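Long-range contacts in ABC transporter, periplasmic solute-binding protein (Rhizobium meliloti, PDB 4WED), which probably captures peptides, nickel or a related small solute in the periplasm and delivers it to an ABC transporter in the inner membrane: residues W117-W122 and T169-P174; I381-Q386 and L396-V401; Q505-P510 and E519-A524. All coordinates share one frame; numbering follows the deposited sequence.

Overall arrangement
Three contacts taken in series along the chain illustrate how a family 5 solute-binding protein is tied together. Contact 1 sets helix 112-122 on the loop segment 169-174. Contact 2, whose centre lies about 49 Å from that of contact 1 and across the centre of the chain, closes a beta-alpha-beta unit of strand 362-370, helix 378-392 and strand 395-400. Contact 3 pairs 505-510 with 519-524 near the C-terminus; its centre is about 30 Å from contact 1 and 41 Å from contact 2. Contacts 1 and 3 approach to about 8 Å between nearest atoms, and Arg170 and Glu519 each bring a side chain near a bound sodium ion, whereas contact 2 lies apart.

Contact 1: W117-W122 and T169-P174; sequences WNLERW and TRFLSP
The indole of Trp117 lies over Pro174, whose CB stands 3.7 Å above the ring plane near its centre. Pro174 CA completes the overlap as a CH-pi contact, 3.5 Å from the centroid of the six-membered ring of Trp117 and 15° off its normal. Trp117 CG stands anti to the backbone N (chi1 178°) on a CB that points toward the loop, and Arg121 CD covers the opposite face of the ring toward the rim. Replacing Trp117 by an alanine would probably open a gap over Pro174 and leave Arg121 CD without the ring face it lies against.

The next residue, Asn118, meets the loop backbone with both ends of its amide. Its OD1 accepts a nearly straight bond from Leu172 N at 2.9 Å, while its ND2 donates to Leu172 O at 3.2 Å, the acceptor lying close to the amide plane. Ala114 O, one turn earlier in the helix, is a second acceptor for ND2, and this fixes which way round the amide sits. Asn118 CB meanwhile rests 3.6 Å from Phe171 CD2, the amide and ring planes being 68° apart.

Toward the end of the helix segment, Trp122 brings CZ2 and CH2 against the methyl CG2 of Thr169, and Thr169 CA covers one face of the indole. Trp122 NE1 donates to a water whose O lies 2.7 Å away, which in turn donates to Arg170 O. Arg170 itself points away, bonding to Tyr165 O and to Asp62, a ligand of the bound sodium ion. In this mostly buried join between helix 112-122 and an irregular loop, one side-chain amide and one water supply the polar links, which implies that Leu172 N, Leu172 O and Arg170 O find partners despite their burial.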
ATOM      1  N   TRP A 117       1.164  19.926 -20.982  1.00 65.64           N
ATOM      2  CA  TRP A 117      -0.266  19.937 -21.289  1.00 66.75           C
ATOM      3  C   TRP A 117      -1.025  18.982 -20.374  1.00 64.60           C
ATOM      4  O   TRP A 117      -2.108  19.283 -19.924  1.00 64.97           O
ATOM      5  CB  TRP A 117      -0.464  19.525 -22.748  1.00 70.99           C
ATOM      6  CG  TRP A 117      -1.918  19.429 -23.216  1.00 77.70           C
ATOM      7  CD1 TRP A 117      -2.670  20.438 -23.732  1.00 76.96           C
ATOM      8  CD2 TRP A 117      -2.765  18.246 -23.236  1.00 77.87           C
ATOM      9  NE1 TRP A 117      -3.925  19.975 -24.052  1.00 80.29           N
ATOM     10  CE2 TRP A 117      -4.014  18.641 -23.765  1.00 78.02           C
ATOM     11  CE3 TRP A 117      -2.580  16.902 -22.860  1.00 77.87           C
ATOM     12  CZ2 TRP A 117      -5.084  17.751 -23.931  1.00 80.52           C
ATOM     13  CZ3 TRP A 117      -3.641  16.016 -23.014  1.00 79.21           C
ATOM     14  CH2 TRP A 117      -4.882  16.445 -23.561  1.00 81.19           C
ATOM     15  N   ASN A 118      -0.424  17.834 -20.104  1.00 62.28           N
ATOM     16  CA  ASN A 118      -0.954  16.857 -19.141  1.00 63.65           C
ATOM     17  C   ASN A 118      -0.885  17.328 -17.716  1.00 63.58           C
ATOM     18  O   ASN A 118      -1.871  17.292 -16.990  1.00 72.83           O
ATOM     19  CB  ASN A 118      -0.163  15.547 -19.219  1.00 61.50           C
ATOM     20  CG  ASN A 118      -0.713  14.606 -20.263  1.00 63.39           C
ATOM     21  OD1 ASN A 118      -1.729  13.958 -20.040  1.00 67.94           O
ATOM     22  ND2 ASN A 118      -0.043  14.512 -21.394  1.00 64.48           N
ATOM     23  N   LEU A 119       0.299  17.746 -17.311  1.00 60.06           N
ATOM     24  CA  LEU A 119       0.501  18.234 -15.984  1.00 58.76           C
ATOM     25  C   LEU A 119      -0.426  19.376 -15.671  1.00 63.25           C
ATOM     26  O   LEU A 119      -0.988  19.450 -14.588  1.00 63.29           O
ATOM     27  CB  LEU A 119       1.935  18.668 -15.870  1.00 59.65           C
ATOM     28  CG  LEU A 119       2.859  17.459 -15.789  1.00 61.20           C
ATOM     29  CD1 LEU A 119       4.282  17.951 -15.638  1.00 60.57           C
ATOM     30  CD2 LEU A 119       2.520  16.492 -14.653  1.00 62.41           C
ATOM     31  N   GLU A 120      -0.608  20.262 -16.633  1.00 68.82           N
ATOM     32  CA  GLU A 120      -1.544  21.373 -16.471  1.00 75.71           C
ATOM     33  C   GLU A 120      -3.007  20.916 -16.345  1.00 76.38           C
ATOM     34  O   GLU A 120      -3.851  21.670 -15.882  1.00 77.48           O
ATOM     35  CB  GLU A 120      -1.416  22.347 -17.636  1.00 79.10           C
ATOM     36  CG  GLU A 120      -0.202  23.253 -17.541  1.00 83.80           C
ATOM     37  CD  GLU A 120      -0.102  24.182 -18.745  1.00 91.67           C
ATOM     38  OE1 GLU A 120      -0.846  23.947 -19.740  1.00 94.60           O
ATOM     39  OE2 GLU A 120       0.708  25.138 -18.697  1.00 86.40           O
ATOM     40  N   ARG A 121      -3.300  19.697 -16.770  1.00 75.99           N
ATOM     41  CA  ARG A 121      -4.641  19.171 -16.657  1.00 81.19           C
ATOM     42  C   ARG A 121      -4.998  18.794 -15.224  1.00 81.26           C
ATOM     43  O   ARG A 121      -6.174  18.753 -14.890  1.00 85.19           O
ATOM     44  CB  ARG A 121      -4.839  17.955 -17.568  1.00 80.50           C
ATOM     45  CG  ARG A 121      -5.171  18.330 -19.000  1.00 83.92           C
ATOM     46  CD  ARG A 121      -4.996  17.146 -19.942  1.00 85.38           C
ATOM     47  NE  ARG A 121      -6.192  16.839 -20.726  1.00 91.11           N
ATOM     48  CZ  ARG A 121      -7.302  16.293 -20.235  1.00 95.02           C
ATOM     49  NH1 ARG A 121      -7.416  16.013 -18.949  1.00106.11           N
ATOM     50  NH2 ARG A 121      -8.309  16.019 -21.033  1.00100.89           N
ATOM     51  N   TRP A 122      -4.022  18.510 -14.375  1.00 70.79           N
ATOM     52  CA  TRP A 122      -4.370  18.050 -13.015  1.00 70.69           C
ATOM     53  C   TRP A 122      -3.688  18.778 -11.869  1.00 68.66           C
ATOM     54  O   TRP A 122      -4.224  18.814 -10.757  1.00 73.58           O
ATOM     55  CB  TRP A 122      -4.140  16.526 -12.852  1.00 65.65           C
ATOM     56  CG  TRP A 122      -2.714  16.098 -13.031  1.00 60.76           C
ATOM     57  CD1 TRP A 122      -2.090  15.705 -14.205  1.00 59.70           C
ATOM     58  CD2 TRP A 122      -1.750  15.992 -12.005  1.00 59.40           C
ATOM     59  NE1 TRP A 122      -0.779  15.382 -13.954  1.00 62.15           N
ATOM     60  CE2 TRP A 122      -0.542  15.540 -12.607  1.00 61.17           C
ATOM     61  CE3 TRP A 122      -1.782  16.228 -10.626  1.00 59.22           C
ATOM     62  CZ2 TRP A 122       0.634  15.345 -11.876  1.00 60.77           C
ATOM     63  CZ3 TRP A 122      -0.609  16.017  -9.890  1.00 63.00           C
ATOM     64  CH2 TRP A 122       0.587  15.579 -10.525  1.00 61.68           C
ATOM     65  N   THR A 169      -1.231  11.155 -12.315  1.00 57.08           N
ATOM     66  CA  THR A 169       0.074  11.592 -12.765  1.00 58.73           C
ATOM     67  C   THR A 169       0.569  11.089 -14.114  1.00 58.05           C
ATOM     68  O   THR A 169       1.778  11.165 -14.378  1.00 58.22           O
ATOM     69  CB  THR A 169       1.085  11.122 -11.722  1.00 54.53           C
ATOM     70  OG1 THR A 169       0.821   9.742 -11.412  1.00 56.57           O
ATOM     71  CG2 THR A 169       0.907  11.940 -10.501  1.00 54.81           C
ATOM     72  N   ARG A 170      -0.309  10.567 -14.959  1.00 55.78           N
ATOM     73  CA  ARG A 170       0.176   9.911 -16.172  1.00 56.19           C
ATOM     74  C   ARG A 170      -0.273  10.625 -17.413  1.00 54.12           C
ATOM     75  O   ARG A 170      -1.073  11.542 -17.320  1.00 61.65           O
ATOM     76  CB  ARG A 170      -0.177   8.433 -16.153  1.00 57.28           C
ATOM     77  CG  ARG A 170       0.284   7.803 -14.841  1.00 58.45           C
ATOM     78  CD  ARG A 170       0.404   6.299 -14.937  1.00 53.37           C
ATOM     79  NE  ARG A 170       0.976   5.750 -13.728  1.00 51.81           N
ATOM     80  CZ  ARG A 170       1.289   4.459 -13.580  1.00 55.00           C
ATOM     81  NH1 ARG A 170       1.062   3.583 -14.574  1.00 52.96           N
ATOM     82  NH2 ARG A 170       1.821   4.030 -12.440  1.00 53.84           N
ATOM     83  N   PHE A 171       0.233  10.168 -18.561  1.00 54.97           N
ATOM     84  CA  PHE A 171       0.283  10.934 -19.811  1.00 58.86           C
ATOM     85  C   PHE A 171      -0.589  10.443 -20.986  1.00 65.79           C
ATOM     86  O   PHE A 171      -0.422   9.315 -21.537  1.00 64.69           O
ATOM     87  CB  PHE A 171       1.748  11.101 -20.199  1.00 59.63           C
ATOM     88  CG  PHE A 171       2.512  11.886 -19.171  1.00 59.62           C
ATOM     89  CD1 PHE A 171       3.040  11.248 -18.053  1.00 57.89           C
ATOM     90  CD2 PHE A 171       2.617  13.282 -19.262  1.00 62.12           C
ATOM     91  CE1 PHE A 171       3.709  11.964 -17.074  1.00 57.97           C
ATOM     92  CE2 PHE A 171       3.278  14.006 -18.276  1.00 64.50           C
ATOM     93  CZ  PHE A 171       3.815  13.345 -17.165  1.00 59.46           C
ATOM     94  N   LEU A 172      -1.530  11.329 -21.360  1.00 65.82           N
ATOM     95  CA  LEU A 172      -2.562  11.057 -22.348  1.00 64.31           C
ATOM     96  C   LEU A 172      -2.264  11.877 -23.564  1.00 65.51           C
ATOM     97  O   LEU A 172      -2.000  13.059 -23.444  1.00 70.76           O
ATOM     98  CB  LEU A 172      -3.918  11.486 -21.787  1.00 66.39           C
ATOM     99  CG  LEU A 172      -5.134  11.565 -22.727  1.00 68.77           C
ATOM    100  CD1 LEU A 172      -5.614  10.176 -23.168  1.00 69.05           C
ATOM    101  CD2 LEU A 172      -6.268  12.299 -22.033  1.00 68.95           C
ATOM    102  N   SER A 173      -2.372  11.286 -24.744  1.00 65.06           N
ATOM    103  CA  SER A 173      -2.086  12.025 -25.974  1.00 66.99           C
ATOM    104  C   SER A 173      -2.919  13.303 -26.076  1.00 67.22           C
ATOM    105  O   SER A 173      -4.136  13.255 -26.117  1.00 71.91           O
ATOM    106  CB  SER A 173      -2.331  11.144 -27.186  1.00 69.16           C
ATOM    107  OG  SER A 173      -2.388  11.893 -28.382  1.00 79.22           O
ATOM    108  N   PRO A 174      -2.261  14.462 -26.159  1.00 68.41           N
ATOM    109  CA  PRO A 174      -2.985  15.733 -26.420  1.00 71.50           C
ATOM    110  C   PRO A 174      -3.890  15.788 -27.660  1.00 75.58           C
ATOM    111  O   PRO A 174      -4.832  16.576 -27.652  1.00 78.62           O
ATOM    112  CB  PRO A 174      -1.874  16.750 -26.588  1.00 68.61           C
ATOM    113  CG  PRO A 174      -0.690  16.134 -25.957  1.00 66.96           C
ATOM    114  CD  PRO A 174      -0.814  14.660 -26.068  1.00 65.33           C
TER
HETATM  115  O   HOH W   1       0.266  13.953 -15.931  1.00 58.47           O

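Contact 2: I381-Q386 and L396-V401; sequences IAEVIQ and LVIRSV
Gln386 reaches across from the helix to Leu396 and Ile398 of the strand. CB packs 3.5 Å from Leu396 CD2; CG, anti to the backbone N (chi1 168°), moves on to lie 3.4 Å from Leu396 O. The amide carbon CD of Gln386 is 3.5 Å from the same Leu396 O, and OE1 comes within 4.1 Å of Ile398 CD1. At the tip NE2 donates to Leu396 O at 2.8 Å. That bond runs nearly along the C=O axis, is close to straight at the hydrogen (166°), and has its acceptor almost in the amide plane of Gln386. A water accepts a weak bond from the same NE2 and another from Ile398 N.

The helix and strand belong to a beta-alpha-beta unit: strand 362-370 leads into helix 378-392, and the chain returns as strand 395-400 beside and parallel to the first. The axes of the two short segments are 8.6 Å apart and run antiparallel, at 168°, as the crossover demands.

Beneath the polar tip the interface is apolar. Leu396 CD2 touches Gln386 CA at 3.3 Å and, from another direction, the CG2 branch of Ile385, while Leu368 of the neighbouring strand also meets Leu396. Two residues on, Ile398 CD1 lies 3.5 Å from Ala382 CB. Glu383 CG touches that same Ile398 methyl, its chain crossing Ile398 at about a right angle.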
ATOM      1  N   ILE A 381      -9.103 -12.879  15.439  1.00 85.88           N
ATOM      2  CA  ILE A 381      -7.855 -12.373  16.003  1.00 85.14           C
ATOM      3  C   ILE A 381      -7.990 -12.089  17.495  1.00 83.41           C
ATOM      4  O   ILE A 381      -7.100 -12.421  18.285  1.00 82.43           O
ATOM      5  CB  ILE A 381      -7.452 -11.047  15.336  1.00 86.81           C
ATOM      6  CG1 ILE A 381      -6.934 -11.285  13.932  1.00 88.78           C
ATOM      7  CG2 ILE A 381      -6.371 -10.336  16.129  1.00 86.44           C
ATOM      8  CD1 ILE A 381      -6.920 -10.000  13.142  1.00 91.58           C
ATOM      9  N   ALA A 382      -9.097 -11.454  17.871  1.00 80.96           N
ATOM     10  CA  ALA A 382      -9.303 -11.025  19.235  1.00 75.55           C
ATOM     11  C   ALA A 382      -9.328 -12.212  20.190  1.00 76.65           C
ATOM     12  O   ALA A 382      -8.828 -12.130  21.323  1.00 76.37           O
ATOM     13  CB  ALA A 382     -10.578 -10.227  19.336  1.00 78.20           C
ATOM     14  N   GLU A 383      -9.868 -13.325  19.720  1.00 75.41           N
ATOM     15  CA  GLU A 383     -10.042 -14.512  20.555  1.00 77.15           C
ATOM     16  C   GLU A 383      -8.767 -15.314  20.678  1.00 75.36           C
ATOM     17  O   GLU A 383      -8.578 -15.997  21.660  1.00 84.74           O
ATOM     18  CB  GLU A 383     -11.149 -15.386  19.990  1.00 83.70           C
ATOM     19  CG  GLU A 383     -12.475 -14.639  19.894  1.00 89.52           C
ATOM     20  CD  GLU A 383     -13.639 -15.533  19.515  1.00101.06           C
ATOM     21  OE1 GLU A 383     -13.431 -16.420  18.656  1.00102.79           O
ATOM     22  OE2 GLU A 383     -14.755 -15.339  20.067  1.00104.39           O
ATOM     23  N   VAL A 384      -7.902 -15.248  19.676  1.00 74.16           N
ATOM     24  CA  VAL A 384      -6.559 -15.787  19.806  1.00 79.35           C
ATOM     25  C   VAL A 384      -5.809 -15.006  20.894  1.00 76.39           C
ATOM     26  O   VAL A 384      -5.262 -15.580  21.831  1.00 74.09           O
ATOM     27  CB  VAL A 384      -5.756 -15.628  18.501  1.00 84.43           C
ATOM     28  CG1 VAL A 384      -4.296 -16.042  18.703  1.00 87.29           C
ATOM     29  CG2 VAL A 384      -6.388 -16.437  17.387  1.00 87.85           C
ATOM     30  N   ILE A 385      -5.808 -13.691  20.745  1.00 69.88           N
ATOM     31  CA  ILE A 385      -5.114 -12.783  21.662  1.00 68.74           C
ATOM     32  C   ILE A 385      -5.626 -12.910  23.103  1.00 65.83           C
ATOM     33  O   ILE A 385      -4.848 -13.067  24.034  1.00 71.36           O
ATOM     34  CB  ILE A 385      -5.249 -11.323  21.170  1.00 65.96           C
ATOM     35  CG1 ILE A 385      -4.471 -11.172  19.862  1.00 69.78           C
ATOM     36  CG2 ILE A 385      -4.763 -10.336  22.216  1.00 65.11           C
ATOM     37  CD1 ILE A 385      -4.838  -9.958  19.051  1.00 69.60           C
ATOM     38  N   GLN A 386      -6.933 -12.846  23.270  1.00 62.56           N
ATOM     39  CA  GLN A 386      -7.534 -12.920  24.578  1.00 65.54           C
ATOM     40  C   GLN A 386      -7.070 -14.165  25.345  1.00 69.11           C
ATOM     41  O   GLN A 386      -6.884 -14.156  26.595  1.00 65.23           O
ATOM     42  CB  GLN A 386      -9.049 -13.002  24.389  1.00 66.24           C
ATOM     43  CG  GLN A 386      -9.849 -13.364  25.624  1.00 62.65           C
ATOM     44  CD  GLN A 386     -11.313 -13.580  25.286  1.00 66.85           C
ATOM     45  OE1 GLN A 386     -11.692 -14.632  24.753  1.00 70.70           O
ATOM     46  NE2 GLN A 386     -12.146 -12.592  25.599  1.00 65.75           N
ATOM     47  N   LEU A 396      -8.563 -10.099  28.785  1.00 67.54           N
ATOM     48  CA  LEU A 396      -8.931  -9.355  27.596  1.00 67.55           C
ATOM     49  C   LEU A 396     -10.451  -9.460  27.341  1.00 69.60           C
ATOM     50  O   LEU A 396     -11.004 -10.541  27.068  1.00 69.61           O
ATOM     51  CB  LEU A 396      -8.123  -9.843  26.390  1.00 66.33           C
ATOM     52  CG  LEU A 396      -8.158  -8.922  25.150  1.00 72.08           C
ATOM     53  CD1 LEU A 396      -7.009  -7.922  25.113  1.00 71.62           C
ATOM     54  CD2 LEU A 396      -8.122  -9.704  23.867  1.00 78.15           C
ATOM     55  N   VAL A 397     -11.142  -8.346  27.477  1.00 69.55           N
ATOM     56  CA  VAL A 397     -12.539  -8.314  27.073  1.00 72.62           C
ATOM     57  C   VAL A 397     -12.662  -7.797  25.614  1.00 75.03           C
ATOM     58  O   VAL A 397     -12.052  -6.774  25.229  1.00 66.09           O
ATOM     59  CB  VAL A 397     -13.447  -7.518  28.074  1.00 80.67           C
ATOM     60  CG1 VAL A 397     -13.158  -7.912  29.528  1.00 78.32           C
ATOM     61  CG2 VAL A 397     -13.302  -6.019  27.916  1.00 85.08           C
ATOM     62  N   ILE A 398     -13.470  -8.505  24.815  1.00 74.52           N
ATOM     63  CA  ILE A 398     -13.707  -8.129  23.429  1.00 75.97           C
ATOM     64  C   ILE A 398     -15.069  -7.463  23.262  1.00 74.96           C
ATOM     65  O   ILE A 398     -16.087  -7.989  23.687  1.00 77.29           O
ATOM     66  CB  ILE A 398     -13.630  -9.354  22.510  1.00 77.56           C
ATOM     67  CG1 ILE A 398     -12.304 -10.083  22.757  1.00 74.59           C
ATOM     68  CG2 ILE A 398     -13.789  -8.942  21.046  1.00 74.64           C
ATOM     69  CD1 ILE A 398     -12.228 -11.467  22.149  1.00 75.69           C
ATOM     70  N   ARG A 399     -15.061  -6.295  22.643  1.00 77.14           N
ATOM     71  CA  ARG A 399     -16.270  -5.619  22.212  1.00 82.06           C
ATOM     72  C   ARG A 399     -16.251  -5.583  20.657  1.00 84.11           C
ATOM     73  O   ARG A 399     -15.472  -4.834  20.030  1.00 78.96           O
ATOM     74  CB  ARG A 399     -16.347  -4.229  22.860  1.00 87.96           C
ATOM     75  CG  ARG A 399     -17.670  -3.498  22.664  1.00 95.14           C
ATOM     76  CD  ARG A 399     -17.769  -2.281  23.574  1.00101.93           C
ATOM     77  NE  ARG A 399     -16.882  -1.192  23.151  1.00108.83           N
ATOM     78  CZ  ARG A 399     -16.682  -0.067  23.838  1.00112.78           C
ATOM     79  NH1 ARG A 399     -17.302   0.132  25.000  1.00119.75           N
ATOM     80  NH2 ARG A 399     -15.858   0.861  23.372  1.00106.89           N
ATOM     81  N   SER A 400     -17.077  -6.457  20.069  1.00 86.46           N
ATOM     82  CA  SER A 400     -17.198  -6.668  18.613  1.00 90.84           C
ATOM     83  C   SER A 400     -18.290  -5.736  18.110  1.00 88.51           C
ATOM     84  O   SER A 400     -19.393  -5.760  18.631  1.00 90.65           O
ATOM     85  CB  SER A 400     -17.570  -8.147  18.323  1.00 96.24           C
ATOM     86  OG  SER A 400     -17.293  -8.554  16.982  1.00104.63           O
ATOM     87  N   VAL A 401     -17.993  -4.920  17.103  1.00 92.66           N
ATOM     88  CA  VAL A 401     -18.859  -3.768  16.725  1.00 98.37           C
ATOM     89  C   VAL A 401     -19.194  -3.725  15.208  1.00 99.06           C
ATOM     90  O   VAL A 401     -18.584  -4.442  14.418  1.00101.47           O
ATOM     91  CB  VAL A 401     -18.202  -2.433  17.206  1.00 98.36           C
ATOM     92  CG1 VAL A 401     -19.081  -1.217  16.950  1.00106.12           C
ATOM     93  CG2 VAL A 401     -17.947  -2.492  18.695  1.00 96.78           C
TER
HETATM   94  O   HOH W   2     -15.075 -11.087  25.856  1.00 62.65           O

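Contact 3: Q505-P510 and E519-A524; sequences QGFTSP and ENIVLA
Thr508 OG1 (chi1 -58°) and Asn520 CG (chi1 -60°) are both set beside their own backbone N, anti to the carbonyl carbon, and Thr508 OG1 meets Asn520 OD1 across the contact. The motif is a short two-stranded antiparallel ladder, strand 504-505 against strand 522-523, widening into loops beyond it.

The ladder is gripped at Gln505 and Val522, a hydrogen-bonded pair. Gln505 N donates to Val522 O at 2.9 Å, and Val522 N returns the bond to Gln505 O. Their side chains lie side by side on one face of the little sheet, pointing the same way, with Gln505 CB 3.6 Å from Val522 CG1. Gln505 O also receives a CA-H...O contact from Ile521 CA at 3.2 Å.

Past the pair, Gly506 turns the chain with positive phi (80°), and any side chain on it would run into Asn520 O. The bond to CB of Phe507 points away from segment 519-524; its ring meets that of Trp498, its side chain touches Val267, and Ile521 CD1 approaches only the edge of the ring, near the plane. Ile521 is buried, touching Val504 of the ladder and Tyr217 of a loop.

Where the segments part, a water bridges them, accepting from Thr508 N and probably donating to Glu519 O, at 2.7 Å from each. The side chain of Glu519 lies about 4 Å from the bound sodium ion. Thr508 OG1 has two acceptors within reach for its one proton, Asn520 OD1 at 3.0 Å and Gly506 O at 3.1 Å.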
ATOM      1  N   GLN A 505       4.917 -18.458 -17.220  1.00 69.86           N
ATOM      2  CA  GLN A 505       6.252 -18.326 -16.691  1.00 68.33           C
ATOM      3  C   GLN A 505       6.544 -16.867 -16.509  1.00 64.37           C
ATOM      4  O   GLN A 505       5.969 -15.988 -17.171  1.00 62.40           O
ATOM      5  CB  GLN A 505       7.256 -18.896 -17.652  1.00 71.98           C
ATOM      6  CG  GLN A 505       7.078 -20.383 -17.892  1.00 79.03           C
ATOM      7  CD  GLN A 505       8.320 -20.993 -18.511  1.00 84.42           C
ATOM      8  OE1 GLN A 505       8.792 -20.552 -19.564  1.00 85.84           O
ATOM      9  NE2 GLN A 505       8.877 -21.993 -17.846  1.00 90.53           N
ATOM     10  N   GLY A 506       7.455 -16.605 -15.608  1.00 62.24           N
ATOM     11  CA  GLY A 506       7.943 -15.256 -15.450  1.00 61.23           C
ATOM     12  C   GLY A 506       7.030 -14.383 -14.645  1.00 58.95           C
ATOM     13  O   GLY A 506       7.212 -13.177 -14.645  1.00 58.45           O
ATOM     14  N   PHE A 507       6.071 -14.966 -13.921  1.00 64.00           N
ATOM     15  CA  PHE A 507       5.158 -14.143 -13.127  1.00 63.73           C
ATOM     16  C   PHE A 507       5.933 -13.376 -12.056  1.00 64.56           C
ATOM     17  O   PHE A 507       6.760 -13.951 -11.332  1.00 63.81           O
ATOM     18  CB  PHE A 507       4.032 -14.928 -12.464  1.00 64.34           C
ATOM     19  CG  PHE A 507       3.151 -14.076 -11.587  1.00 63.41           C
ATOM     20  CD1 PHE A 507       2.183 -13.260 -12.144  1.00 62.72           C
ATOM     21  CD2 PHE A 507       3.295 -14.072 -10.215  1.00 64.18           C
ATOM     22  CE1 PHE A 507       1.371 -12.477 -11.328  1.00 62.26           C
ATOM     23  CE2 PHE A 507       2.515 -13.265  -9.406  1.00 62.06           C
ATOM     24  CZ  PHE A 507       1.549 -12.471  -9.962  1.00 62.17           C
ATOM     25  N   THR A 508       5.652 -12.079 -11.989  1.00 61.84           N
ATOM     26  CA  THR A 508       6.360 -11.170 -11.102  1.00 60.84           C
ATOM     27  C   THR A 508       5.319 -10.452 -10.252  1.00 59.29           C
ATOM     28  O   THR A 508       4.458  -9.756 -10.792  1.00 63.21           O
ATOM     29  CB  THR A 508       7.181 -10.174 -11.941  1.00 59.77           C
ATOM     30  OG1 THR A 508       8.100 -10.894 -12.790  1.00 61.02           O
ATOM     31  CG2 THR A 508       7.943  -9.212 -11.057  1.00 61.01           C
ATOM     32  N   SER A 509       5.372 -10.642  -8.936  1.00 57.02           N
ATOM     33  CA  SER A 509       4.355 -10.075  -8.055  1.00 56.45           C
ATOM     34  C   SER A 509       4.349  -8.551  -8.210  1.00 56.80           C
ATOM     35  O   SER A 509       5.398  -7.919  -8.231  1.00 54.30           O
ATOM     36  CB  SER A 509       4.630 -10.401  -6.583  1.00 56.79           C
ATOM     37  OG  SER A 509       4.792 -11.769  -6.339  1.00 61.42           O
ATOM     38  N   PRO A 510       3.166  -7.947  -8.298  1.00 60.73           N
ATOM     39  CA  PRO A 510       3.131  -6.491  -8.481  1.00 57.58           C
ATOM     40  C   PRO A 510       3.669  -5.780  -7.263  1.00 56.12           C
ATOM     41  O   PRO A 510       3.534  -6.253  -6.143  1.00 56.43           O
ATOM     42  CB  PRO A 510       1.656  -6.189  -8.627  1.00 59.77           C
ATOM     43  CG  PRO A 510       0.985  -7.288  -7.868  1.00 61.58           C
ATOM     44  CD  PRO A 510       1.825  -8.518  -8.098  1.00 61.06           C
ATOM     45  N   GLU A 519       4.329  -7.891 -16.587  1.00 60.88           N
ATOM     46  CA  GLU A 519       5.733  -7.854 -16.895  1.00 60.82           C
ATOM     47  C   GLU A 519       6.307  -9.260 -16.863  1.00 59.69           C
ATOM     48  O   GLU A 519       5.971 -10.057 -15.986  1.00 55.21           O
ATOM     49  CB  GLU A 519       6.498  -7.011 -15.854  1.00 66.50           C
ATOM     50  CG  GLU A 519       6.280  -5.491 -15.914  1.00 75.27           C
ATOM     51  CD  GLU A 519       5.075  -4.994 -15.131  1.00 78.70           C
ATOM     52  OE1 GLU A 519       4.618  -5.702 -14.200  1.00 85.99           O
ATOM     53  OE2 GLU A 519       4.592  -3.875 -15.439  1.00 87.90           O
ATOM     54  N   ASN A 520       7.225  -9.495 -17.786  1.00 58.40           N
ATOM     55  CA  ASN A 520       8.157 -10.603 -17.788  1.00 61.73           C
ATOM     56  C   ASN A 520       7.548 -11.910 -18.205  1.00 61.46           C
ATOM     57  O   ASN A 520       8.265 -12.913 -18.363  1.00 62.36           O
ATOM     58  CB  ASN A 520       8.832 -10.811 -16.427  1.00 63.72           C
ATOM     59  CG  ASN A 520       9.622  -9.607 -15.962  1.00 63.83           C
ATOM     60  OD1 ASN A 520       9.563  -9.237 -14.779  1.00 65.06           O
ATOM     61  ND2 ASN A 520      10.382  -9.009 -16.867  1.00 60.68           N
ATOM     62  N   ILE A 521       6.236 -11.918 -18.351  1.00 59.40           N
ATOM     63  CA  ILE A 521       5.518 -13.177 -18.543  1.00 63.81           C
ATOM     64  C   ILE A 521       5.845 -13.762 -19.911  1.00 66.28           C
ATOM     65  O   ILE A 521       5.956 -13.028 -20.897  1.00 69.72           O
ATOM     66  CB  ILE A 521       3.995 -13.036 -18.347  1.00 61.08           C
ATOM     67  CG1 ILE A 521       3.675 -12.938 -16.859  1.00 58.03           C
ATOM     68  CG2 ILE A 521       3.280 -14.260 -18.922  1.00 66.48           C
ATOM     69  CD1 ILE A 521       2.224 -12.674 -16.584  1.00 58.01           C
ATOM     70  N   VAL A 522       6.059 -15.068 -19.931  1.00 67.96           N
ATOM     71  CA  VAL A 522       6.165 -15.813 -21.171  1.00 70.41           C
ATOM     72  C   VAL A 522       5.237 -17.022 -21.067  1.00 73.57           C
ATOM     73  O   VAL A 522       5.197 -17.697 -20.048  1.00 73.29           O
ATOM     74  CB  VAL A 522       7.623 -16.199 -21.540  1.00 70.26           C
ATOM     75  CG1 VAL A 522       8.365 -16.728 -20.359  1.00 73.68           C
ATOM     76  CG2 VAL A 522       7.662 -17.230 -22.665  1.00 73.14           C
ATOM     77  N   LEU A 523       4.477 -17.263 -22.133  1.00 76.64           N
ATOM     78  CA  LEU A 523       3.478 -18.319 -22.154  1.00 80.77           C
ATOM     79  C   LEU A 523       3.978 -19.582 -22.870  1.00 83.72           C
ATOM     80  O   LEU A 523       4.284 -19.528 -24.061  1.00 85.98           O
ATOM     81  CB  LEU A 523       2.250 -17.798 -22.884  1.00 82.21           C
ATOM     82  CG  LEU A 523       1.609 -16.536 -22.352  1.00 78.89           C
ATOM     83  CD1 LEU A 523       0.560 -16.105 -23.366  1.00 83.77           C
ATOM     84  CD2 LEU A 523       0.987 -16.811 -20.992  1.00 77.57           C
ATOM     85  N   ALA A 524       4.031 -20.709 -22.164  1.00 85.25           N
ATOM     86  CA  ALA A 524       4.528 -21.966 -22.744  1.00 91.13           C
ATOM     87  C   ALA A 524       3.589 -22.647 -23.754  1.00 94.58           C
ATOM     88  O   ALA A 524       4.056 -23.121 -24.777  1.00102.87           O
ATOM     89  CB  ALA A 524       4.875 -22.939 -21.636  1.00 93.78           C
TER
HETATM   90  O   HOH W   3       4.324 -10.802 -13.944  1.00 57.74           O